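C381 turret protein (PDB 4IND) forms the pentameric turrets of an archaeal icosahedral virus, each subunit being built from three jelly-roll domains in a row. Local coordinates at residues Y47-G51 against N52-V56; N88-S91 against F92-V96; I132-P135 against P136-I140; S305-T308 against T309-Q313. All blocks are in the same frame, centred on the assembly; numbering follows the deposited sequence. Where two conformers were deposited one is given.

Interaction 1 (Y47-G51 against N52-V56); sequences YLLYG and NTKIV
Y47 lies alongside the aliphatic chain of K54, the two side chains pointing the same way, with Y47 CZ 3.7 Å from K54 CD. With CG of K54 anti to the backbone N (chi1 174°) and the chain extended beyond it, the ammonium is carried level with the phenol hydroxyl. Both polar ends turn to D72 of a second subunit, which takes a salt bridge from K54 NZ and a hydrogen bond with Y47 OH. L49 adds to this face, its CD1 3.9 Å from K54 CD. The backbone here is a beta hairpin closed by a two-residue loop: L49 N gives a nearly straight bond to N52 O (2.7 Å, 168°), N52 N answers to L49 O, and Y50 and G51 fill a type I' turn, where the positive phi of G51 suits a glycine. At the next hydrogen-bonded pair, Y47 and K54 exchange both backbone bonds. On the other face L48 CD2 rests 3.5 Å from T53 OG1, and a water joins that hydroxyl to G51 O. T53, K54 and I55 pair in parallel with a strand of that second subunit, so the sheet runs on across the interface, and Y50 stacks on its Y131.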
loop_
_atom_site.group_PDB
_atom_site.type_symbol
_atom_site.label_atom_id
_atom_site.label_comp_id
_atom_site.label_asym_id
_atom_site.label_seq_id
_atom_site.Cartn_x
_atom_site.Cartn_y
_atom_site.Cartn_z
ATOM N N TYR A 47 8.281 -19.005 -38.653
ATOM C CA TYR A 47 7.890 -17.628 -38.964
ATOM C C TYR A 47 9.031 -16.669 -38.685
ATOM O O TYR A 47 9.971 -17.009 -37.978
ATOM C CB TYR A 47 6.612 -17.209 -38.209
ATOM C CG TYR A 47 6.680 -17.245 -36.683
ATOM C CD1 TYR A 47 6.966 -16.098 -35.948
ATOM C CD2 TYR A 47 6.414 -18.409 -35.983
ATOM C CE1 TYR A 47 6.996 -16.121 -34.549
ATOM C CE2 TYR A 47 6.462 -18.445 -34.587
ATOM C CZ TYR A 47 6.750 -17.301 -33.882
ATOM O OH TYR A 47 6.789 -17.350 -32.499
ATOM N N LEU A 48 8.942 -15.472 -39.265
ATOM C CA LEU A 48 10.048 -14.510 -39.241
ATOM C C LEU A 48 10.028 -13.564 -38.036
ATOM O O LEU A 48 8.982 -12.998 -37.692
ATOM C CB LEU A 48 10.029 -13.667 -40.509
ATOM C CG LEU A 48 10.476 -14.348 -41.790
ATOM C CD1 LEU A 48 10.309 -13.396 -42.950
ATOM C CD2 LEU A 48 11.912 -14.774 -41.653
ATOM N N LEU A 49 11.193 -13.402 -37.417
ATOM C CA LEU A 49 11.403 -12.454 -36.321
ATOM C C LEU A 49 12.680 -11.689 -36.635
ATOM O O LEU A 49 13.781 -12.256 -36.613
ATOM C CB LEU A 49 11.538 -13.177 -34.975
ATOM C CG LEU A 49 10.295 -13.884 -34.438
ATOM C CD1 LEU A 49 10.578 -14.590 -33.109
ATOM C CD2 LEU A 49 9.121 -12.909 -34.303
ATOM N N TYR A 50 12.534 -10.404 -36.949
ATOM C CA TYR A 50 13.678 -9.577 -37.336
ATOM C C TYR A 50 14.555 -10.260 -38.400
ATOM O O TYR A 50 15.781 -10.250 -38.312
ATOM C CB TYR A 50 14.507 -9.202 -36.099
ATOM C CG TYR A 50 13.745 -8.399 -35.051
ATOM C CD1 TYR A 50 13.513 -7.034 -35.212
ATOM C CD2 TYR A 50 13.275 -9.004 -33.905
ATOM C CE1 TYR A 50 12.825 -6.302 -34.255
ATOM C CE2 TYR A 50 12.584 -8.286 -32.946
ATOM C CZ TYR A 50 12.361 -6.937 -33.116
ATOM O OH TYR A 50 11.657 -6.246 -32.120
ATOM N N GLY A 51 13.912 -10.856 -39.405
ATOM C CA GLY A 51 14.630 -11.499 -40.493
ATOM C C GLY A 51 15.108 -12.910 -40.197
ATOM O O GLY A 51 15.594 -13.602 -41.096
ATOM N N ASN A 52 14.976 -13.341 -38.948
ATOM C CA ASN A 52 15.381 -14.699 -38.568
ATOM C C ASN A 52 14.178 -15.619 -38.554
ATOM O O ASN A 52 13.059 -15.169 -38.318
ATOM C CB ASN A 52 16.065 -14.675 -37.196
ATOM C CG ASN A 52 17.316 -13.829 -37.204
ATOM O OD1 ASN A 52 18.353 -14.245 -37.718
ATOM N ND2 ASN A 52 17.221 -12.627 -36.656
ATOM N N THR A 53 14.397 -16.903 -38.824
ATOM C CA THR A 53 13.288 -17.848 -38.856
ATOM C C THR A 53 13.219 -18.689 -37.585
ATOM O O THR A 53 14.066 -19.550 -37.339
ATOM C CB THR A 53 13.380 -18.761 -40.070
ATOM O OG1 THR A 53 13.398 -17.964 -41.256
ATOM C CG2 THR A 53 12.196 -19.687 -40.120
ATOM N N LYS A 54 12.197 -18.424 -36.779
ATOM C CA LYS A 54 11.950 -19.224 -35.585
ATOM C C LYS A 54 11.259 -20.512 -36.022
ATOM O O LYS A 54 10.293 -20.475 -36.778
ATOM C CB LYS A 54 11.060 -18.454 -34.607
ATOM C CG LYS A 54 10.614 -19.260 -33.384
ATOM C CD LYS A 54 9.909 -18.368 -32.344
ATOM C CE LYS A 54 9.069 -19.206 -31.399
ATOM N NZ LYS A 54 8.699 -18.478 -30.140
ATOM N N ILE A 55 11.760 -21.650 -35.559
ATOM C CA ILE A 55 11.172 -22.926 -35.930
ATOM C C ILE A 55 10.749 -23.677 -34.661
ATOM O O ILE A 55 11.572 -23.898 -33.767
ATOM C CB ILE A 55 12.166 -23.776 -36.720
ATOM C CG1 ILE A 55 12.636 -23.018 -37.961
ATOM C CG2 ILE A 55 11.537 -25.097 -37.128
ATOM C CD1 ILE A 55 13.659 -23.795 -38.798
ATOM N N VAL A 56 9.463 -24.021 -34.581
ATOM C CA VAL A 56 8.952 -24.868 -33.489
ATOM C C VAL A 56 8.075 -26.017 -34.029
ATOM O O VAL A 56 7.572 -25.957 -35.156
ATOM C CB VAL A 56 8.156 -24.061 -32.456
ATOM C CG1 VAL A 56 9.039 -23.016 -31.788
ATOM C CG2 VAL A 56 6.946 -23.401 -33.113
HETATM O O HOH W 1 15.280 -16.138 -41.834
#

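Interaction 2 (N88-S91 against F92-V96)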
loop_
_atom_site.group_PDB
_atom_site.type_symbol
_atom_site.label_atom_id
_atom_site.label_comp_id
_atom_site.label_asym_id
_atom_site.label_seq_id
_atom_site.Cartn_x
_atom_site.Cartn_y
_atom_site.Cartn_z
ATOM N N ASN A 88 -1.138 -18.910 -38.299
ATOM C CA ASN A 88 -2.123 -19.327 -39.280
ATOM C C ASN A 88 -1.404 -19.982 -40.453
ATOM O O ASN A 88 -0.754 -19.307 -41.251
ATOM C CB ASN A 88 -2.932 -18.118 -39.760
ATOM C CG ASN A 88 -3.983 -18.501 -40.802
ATOM O OD1 ASN A 88 -4.246 -19.689 -41.027
ATOM N ND2 ASN A 88 -4.590 -17.504 -41.433
ATOM N N THR A 89 -1.478 -21.308 -40.534
ATOM C CA THR A 89 -0.777 -22.037 -41.583
ATOM C C THR A 89 -1.516 -21.984 -42.902
ATOM O O THR A 89 -0.977 -22.398 -43.909
ATOM C CB THR A 89 -0.550 -23.532 -41.234
ATOM O OG1 THR A 89 -1.810 -24.196 -41.188
ATOM C CG2 THR A 89 0.144 -23.698 -39.877
ATOM N N ASN A 90 -2.763 -21.517 -42.887
ATOM C CA ASN A 90 -3.560 -21.399 -44.107
ATOM C C ASN A 90 -3.085 -20.257 -45.020
ATOM O O ASN A 90 -2.541 -19.261 -44.555
ATOM C CB ASN A 90 -5.044 -21.132 -43.756
ATOM C CG ASN A 90 -5.638 -22.192 -42.836
ATOM O OD1 ASN A 90 -5.686 -22.115 -41.771
ATOM N ND2 ASN A 90 -6.040 -23.105 -43.304
ATOM N N SER A 91 -3.330 -20.390 -46.322
ATOM C CA SER A 91 -3.012 -19.313 -47.245
ATOM C C SER A 91 -4.174 -18.325 -47.371
ATOM O O SER A 91 -4.235 -17.544 -48.324
ATOM C CB SER A 91 -2.642 -19.890 -48.598
ATOM O OG SER A 91 -3.713 -20.658 -49.107
ATOM N N PHE A 92 -5.092 -18.364 -46.407
ATOM C CA PHE A 92 -6.206 -17.413 -46.348
ATOM C C PHE A 92 -6.407 -16.982 -44.902
ATOM O O PHE A 92 -5.951 -17.664 -43.978
ATOM C CB PHE A 92 -7.494 -18.055 -46.886
ATOM C CG PHE A 92 -7.768 -19.427 -46.323
ATOM C CD1 PHE A 92 -8.340 -19.578 -45.068
ATOM C CD2 PHE A 92 -7.446 -20.568 -47.051
ATOM C CE1 PHE A 92 -8.587 -20.831 -44.536
ATOM C CE2 PHE A 92 -7.682 -21.827 -46.531
ATOM C CZ PHE A 92 -8.257 -21.965 -45.271
ATOM N N SER A 93 -7.102 -15.866 -44.708
ATOM C CA SER A 93 -7.377 -15.334 -43.387
ATOM C C SER A 93 -8.357 -16.238 -42.668
ATOM O O SER A 93 -9.199 -16.882 -43.305
ATOM C CB SER A 93 -7.999 -13.937 -43.514
ATOM O OG SER A 93 -7.035 -13.019 -43.948
ATOM N N VAL A 94 -8.241 -16.299 -41.354
ATOM C CA VAL A 94 -9.233 -16.963 -40.524
ATOM C C VAL A 94 -9.651 -15.999 -39.431
ATOM O O VAL A 94 -8.941 -15.043 -39.154
ATOM C CB VAL A 94 -8.683 -18.271 -39.913
ATOM C CG1 VAL A 94 -8.234 -19.219 -41.037
ATOM C CG2 VAL A 94 -7.532 -17.991 -38.958
ATOM N N THR A 95 -10.809 -16.246 -38.827
ATOM C CA THR A 95 -11.295 -15.365 -37.778
ATOM C C THR A 95 -11.461 -16.132 -36.473
ATOM O O THR A 95 -11.679 -17.351 -36.459
ATOM C CB THR A 95 -12.605 -14.656 -38.166
ATOM O OG1 THR A 95 -13.680 -15.589 -38.106
ATOM C CG2 THR A 95 -12.524 -14.081 -39.569
ATOM N N VAL A 96 -11.318 -15.418 -35.370
ATOM C CA VAL A 96 -11.516 -16.000 -34.058
ATOM C C VAL A 96 -12.447 -15.059 -33.311
ATOM O O VAL A 96 -12.427 -13.840 -33.547
ATOM C CB VAL A 96 -10.166 -16.143 -33.330
ATOM C CG1 VAL A 96 -10.365 -16.156 -31.839
ATOM C CG2 VAL A 96 -9.429 -17.409 -33.794
#
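N88 reaches across the loop with its amide and donates from ND2 to the carbonyl O of F92 (2.9 Å, N-H...O angle 151°). The donor sits somewhat tilted from the carbonyl plane, by 23°, so the bond is sound without being ideal. A second contact lies further out: CB of N90 stands over the centre of the F92 ring, 3.6 Å from its centroid, a CH-pi contact made almost along the ring normal. F92 can offer that face because its CG is tucked between its own backbone N and carbonyl carbon (chi1 48°), which folds the ring back over the preceding residues. V94 comes at N88 from the opposite direction, its CG2 3.9 Å from N88 ND2, and gives the amide an apolar neighbour.

What positions N88 is its other end. OD1 accepts from the backbone N of N90 (3.0 Å), closing an Asx turn at the point where strand 78-88 gives way to the loop leading to strand 94-96. One amide therefore ties both sides of the bend, by its oxygen to N90 and by its nitrogen to F92. Further out, T89 bonds to G137 through both backbone and hydroxyl, and L138 packs on N88 and V94, so the loop is fastened to the start of strand 138-147. ND2 of N88 also has weak bonds to the carbonyls of I110 and G111. With both ends of this buried amide engaged, its rotation is fixed: a flip would set its oxygen against the carbonyl of F92 and its nitrogen against the N-H of N90.

Interaction 3 (I132-P135 against P136-I140); sequences IQLP and PGLAI
CG of L134 stands anti to its carbonyl carbon (chi1 -57°), which sends the side chain across the bend between strands 130-134 and 138-147, toward L138 and I140. The bend is a type II beta turn from P135 to L138, and the strands it joins belong to different sheets of the first jelly-roll domain. P136 and G137 occupy its corners: a proline suits the first, and the positive phi of G137 (96°) suits a glycine at the second. The turn's closing bond, L138 N to P135 O, is weak at 3.3 Å. L134 and I140 meet obliquely at their ends in the buried interior, but I140 has two conformers, so the very close approach of L134 CD1 to I140 CD1 in one of them is doubtful. V94 packs against P135 from strand 94-96, and V86 meets L138 from strand 78-88. G137 is anchored from outside the turn as well, by a backbone bond to V61. L138 packs against both L134 and P135: its CD1 lies 4.2 Å from L134 CD2 and 3.8 Å from CD of the P135 ring.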
loop_
_atom_site.group_PDB
_atom_site.type_symbol
_atom_site.label_atom_id
_atom_site.label_comp_id
_atom_site.label_asym_id
_atom_site.label_seq_id
_atom_site.Cartn_x
_atom_site.Cartn_y
_atom_site.Cartn_z
ATOM N N ILE A 132 -13.232 -20.666 -26.069
ATOM C CA ILE A 132 -12.925 -20.068 -27.368
ATOM C C ILE A 132 -12.765 -21.165 -28.420
ATOM O O ILE A 132 -12.215 -22.231 -28.142
ATOM C CB ILE A 132 -11.664 -19.163 -27.301
ATOM C CG1 ILE A 132 -11.504 -18.338 -28.592
ATOM C CG2 ILE A 132 -10.417 -19.983 -27.014
ATOM C CD1 ILE A 132 -10.382 -17.298 -28.492
ATOM N N GLN A 133 -13.252 -20.903 -29.622
ATOM C CA GLN A 133 -13.087 -21.838 -30.732
ATOM C C GLN A 133 -11.912 -21.416 -31.597
ATOM O O GLN A 133 -11.653 -20.221 -31.781
ATOM C CB GLN A 133 -14.358 -21.912 -31.584
ATOM C CG GLN A 133 -15.541 -22.555 -30.903
ATOM C CD GLN A 133 -16.679 -22.839 -31.873
ATOM O OE1 GLN A 133 -16.452 -23.156 -33.036
ATOM N NE2 GLN A 133 -17.908 -22.698 -31.402
ATOM N N LEU A 134 -11.207 -22.407 -32.134
ATOM C CA LEU A 134 -10.053 -22.175 -32.989
ATOM C C LEU A 134 -10.259 -22.917 -34.291
ATOM O O LEU A 134 -10.490 -24.123 -34.278
ATOM C CB LEU A 134 -8.779 -22.672 -32.289
ATOM C CG LEU A 134 -8.506 -22.061 -30.910
ATOM C CD1 LEU A 134 -7.386 -22.791 -30.183
ATOM C CD2 LEU A 134 -8.209 -20.576 -31.023
ATOM N N PRO A 135 -10.170 -22.209 -35.427
ATOM C CA PRO A 135 -10.441 -22.815 -36.741
ATOM C C PRO A 135 -9.292 -23.680 -37.253
ATOM O O PRO A 135 -8.142 -23.520 -36.824
ATOM C CB PRO A 135 -10.622 -21.589 -37.668
ATOM C CG PRO A 135 -9.791 -20.527 -37.020
ATOM C CD PRO A 135 -9.917 -20.757 -35.522
ATOM N N PRO A 136 -9.603 -24.596 -38.180
ATOM C CA PRO A 136 -8.614 -25.455 -38.842
ATOM C C PRO A 136 -7.436 -24.671 -39.416
ATOM O O PRO A 136 -7.622 -23.605 -40.021
ATOM C CB PRO A 136 -9.421 -26.097 -39.973
ATOM C CG PRO A 136 -10.814 -26.122 -39.450
ATOM C CD PRO A 136 -10.972 -24.842 -38.680
ATOM N N GLY A 137 -6.226 -25.203 -39.239
ATOM C CA GLY A 137 -5.057 -24.581 -39.836
ATOM C C GLY A 137 -4.320 -23.664 -38.870
ATOM O O GLY A 137 -3.206 -23.242 -39.155
ATOM N N LEU A 138 -4.933 -23.357 -37.731
ATOM C CA LEU A 138 -4.241 -22.546 -36.718
ATOM C C LEU A 138 -3.324 -23.445 -35.896
ATOM O O LEU A 138 -3.755 -24.464 -35.354
ATOM C CB LEU A 138 -5.233 -21.873 -35.779
ATOM C CG LEU A 138 -5.701 -20.450 -36.013
ATOM C CD1 LEU A 138 -6.284 -19.909 -34.705
ATOM C CD2 LEU A 138 -4.575 -19.546 -36.549
ATOM N N ALA A 139 -2.051 -23.088 -35.837
ATOM C CA ALA A 139 -1.113 -23.708 -34.915
ATOM C C ALA A 139 -1.218 -22.968 -33.573
ATOM O O ALA A 139 -1.276 -21.734 -33.548
ATOM C CB ALA A 139 0.307 -23.564 -35.481
ATOM N N ILE A 140 -1.238 -23.712 -32.470
ATOM C CA ILE A 140 -1.279 -23.101 -31.147
ATOM C C ILE A 140 0.083 -23.233 -30.479
ATOM O O ILE A 140 0.508 -24.335 -30.145
ATOM C CB ILE A 140 -2.354 -23.766 -30.280
ATOM C CG1 ILE A 140 -3.652 -23.911 -31.077
ATOM C CG2 ILE A 140 -2.581 -22.984 -28.994
ATOM C CD1 ILE A 140 -4.665 -24.856 -30.446
#

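Interaction 4 (S305-T308 against T309-Q313); sequences SGLT and TAVTQ
A type I beta turn from T308 to V311 leads into strand 311-319 in the third, nucleoplasmin-like domain, at the end of the connection from strand 295-305. Its defining bond runs from V311 N to T308 O at 2.9 Å. T308 contributes a second acceptor through its side chain. Its hydroxyl is set between the backbone N and the carbonyl carbon (chi1 68°), which turns OG1 forward over the corner, where it takes the N-H of A310 at 3.1 Å. That bond makes an ST turn inside the beta turn. The methyl of A310 lies close by, its CB 3.3 Å from T308 OG1, so the oxygen has both an N-H and a methyl of the same residue against it.

On the inner side L307 and V311 meet at about a right angle, with L307 CD2 3.8 Å from V311 CG1. Both also touch strand 365-377: L307 meets I367 there, while V311, together with A310, packs on V365. V311 CG2 also rests against the turn itself, 3.7 Å from T308 O. Beyond the turn, T312 and Q313 both face N357 of strand 351-358, a classic beta bulge, and A310 bonds by its backbone to G359. A connection of this kind, crossing from one four-stranded sheet to the other, is characteristic of the jelly-roll sandwich.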
loop_
_atom_site.group_PDB
_atom_site.type_symbol
_atom_site.label_atom_id
_atom_site.label_comp_id
_atom_site.label_asym_id
_atom_site.label_seq_id
_atom_site.Cartn_x
_atom_site.Cartn_y
_atom_site.Cartn_z
ATOM N N SER A 305 -24.895 36.705 -4.027
ATOM C CA SER A 305 -25.058 38.132 -3.841
ATOM C C SER A 305 -26.429 38.525 -4.334
ATOM O O SER A 305 -27.004 37.862 -5.207
ATOM C CB SER A 305 -23.987 38.911 -4.598
ATOM O OG SER A 305 -24.036 38.616 -5.978
ATOM N N GLY A 306 -26.960 39.594 -3.760
ATOM C CA GLY A 306 -28.241 40.124 -4.183
ATOM C C GLY A 306 -29.384 39.665 -3.306
ATOM O O GLY A 306 -30.543 39.959 -3.593
ATOM N N LEU A 307 -29.069 38.933 -2.240
ATOM C CA LEU A 307 -30.098 38.501 -1.298
ATOM C C LEU A 307 -30.739 39.688 -0.592
ATOM O O LEU A 307 -30.045 40.569 -0.101
ATOM C CB LEU A 307 -29.515 37.551 -0.259
ATOM C CG LEU A 307 -29.182 36.155 -0.774
ATOM C CD1 LEU A 307 -28.663 35.271 0.355
ATOM C CD2 LEU A 307 -30.400 35.538 -1.444
ATOM N N THR A 308 -32.069 39.699 -0.553
ATOM C CA THR A 308 -32.832 40.674 0.214
ATOM C C THR A 308 -33.957 39.946 0.926
ATOM O O THR A 308 -34.149 38.744 0.733
ATOM C CB THR A 308 -33.446 41.769 -0.684
ATOM O OG1 THR A 308 -34.473 41.201 -1.508
ATOM C CG2 THR A 308 -32.382 42.406 -1.567
ATOM N N THR A 309 -34.707 40.678 1.736
ATOM C CA THR A 309 -35.854 40.110 2.428
ATOM C C THR A 309 -36.925 39.658 1.439
ATOM O O THR A 309 -37.855 38.941 1.803
ATOM C CB THR A 309 -36.455 41.107 3.432
ATOM O OG1 THR A 309 -36.765 42.332 2.760
ATOM C CG2 THR A 309 -35.464 41.397 4.541
ATOM N N ALA A 310 -36.777 40.069 0.184
ATOM C CA ALA A 310 -37.687 39.646 -0.879
ATOM C C ALA A 310 -37.409 38.219 -1.356
ATOM O O ALA A 310 -38.210 37.651 -2.091
ATOM C CB ALA A 310 -37.631 40.615 -2.050
ATOM N N VAL A 311 -36.277 37.651 -0.939
ATOM C CA VAL A 311 -35.928 36.268 -1.270
ATOM C C VAL A 311 -36.288 35.358 -0.102
ATOM O O VAL A 311 -35.789 35.538 1.006
ATOM C CB VAL A 311 -34.422 36.120 -1.586
ATOM C CG1 VAL A 311 -34.101 34.696 -2.077
ATOM C CG2 VAL A 311 -33.992 37.150 -2.611
ATOM N N THR A 312 -37.154 34.384 -0.359
ATOM C CA THR A 312 -37.669 33.500 0.686
ATOM C C THR A 312 -36.994 32.135 0.691
ATOM O O THR A 312 -37.029 31.418 1.690
ATOM C CB THR A 312 -39.172 33.277 0.510
ATOM O OG1 THR A 312 -39.420 32.693 -0.777
ATOM C CG2 THR A 312 -39.922 34.595 0.620
ATOM N N GLN A 313 -36.398 31.772 -0.437
ATOM C CA GLN A 313 -35.699 30.502 -0.532
ATOM C C GLN A 313 -34.484 30.625 -1.421
ATOM O O GLN A 313 -34.542 31.214 -2.494
ATOM C CB GLN A 313 -36.617 29.399 -1.064
ATOM C CG GLN A 313 -35.904 28.053 -1.246
ATOM C CD GLN A 313 -36.795 26.981 -1.859
ATOM O OE1 GLN A 313 -37.754 27.285 -2.575
ATOM N NE2 GLN A 313 -36.480 25.718 -1.577
#

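Interactions 1, 2 and 3 come in that order along the first domain, and interaction 4 follows far later, in the third. Interactions 2 and 3 are neighbours, their centres about 9 Å apart; besides the link from T89 to G137, they touch where V96 CG1 packs 3.5 Å from I132 CD1. Strands 78-88 and 138-147, adjacent in one sheet, thus have their loops tied together. Interaction 1 lies about 18 Å from interaction 2 between centres, on a hairpin of strands 41-49 and 52-60 that engages another subunit. Interaction 4 is about 79 Å from interaction 1 between centres, on the opposite side of the chain's centre, in keeping with an elongated turret subunit.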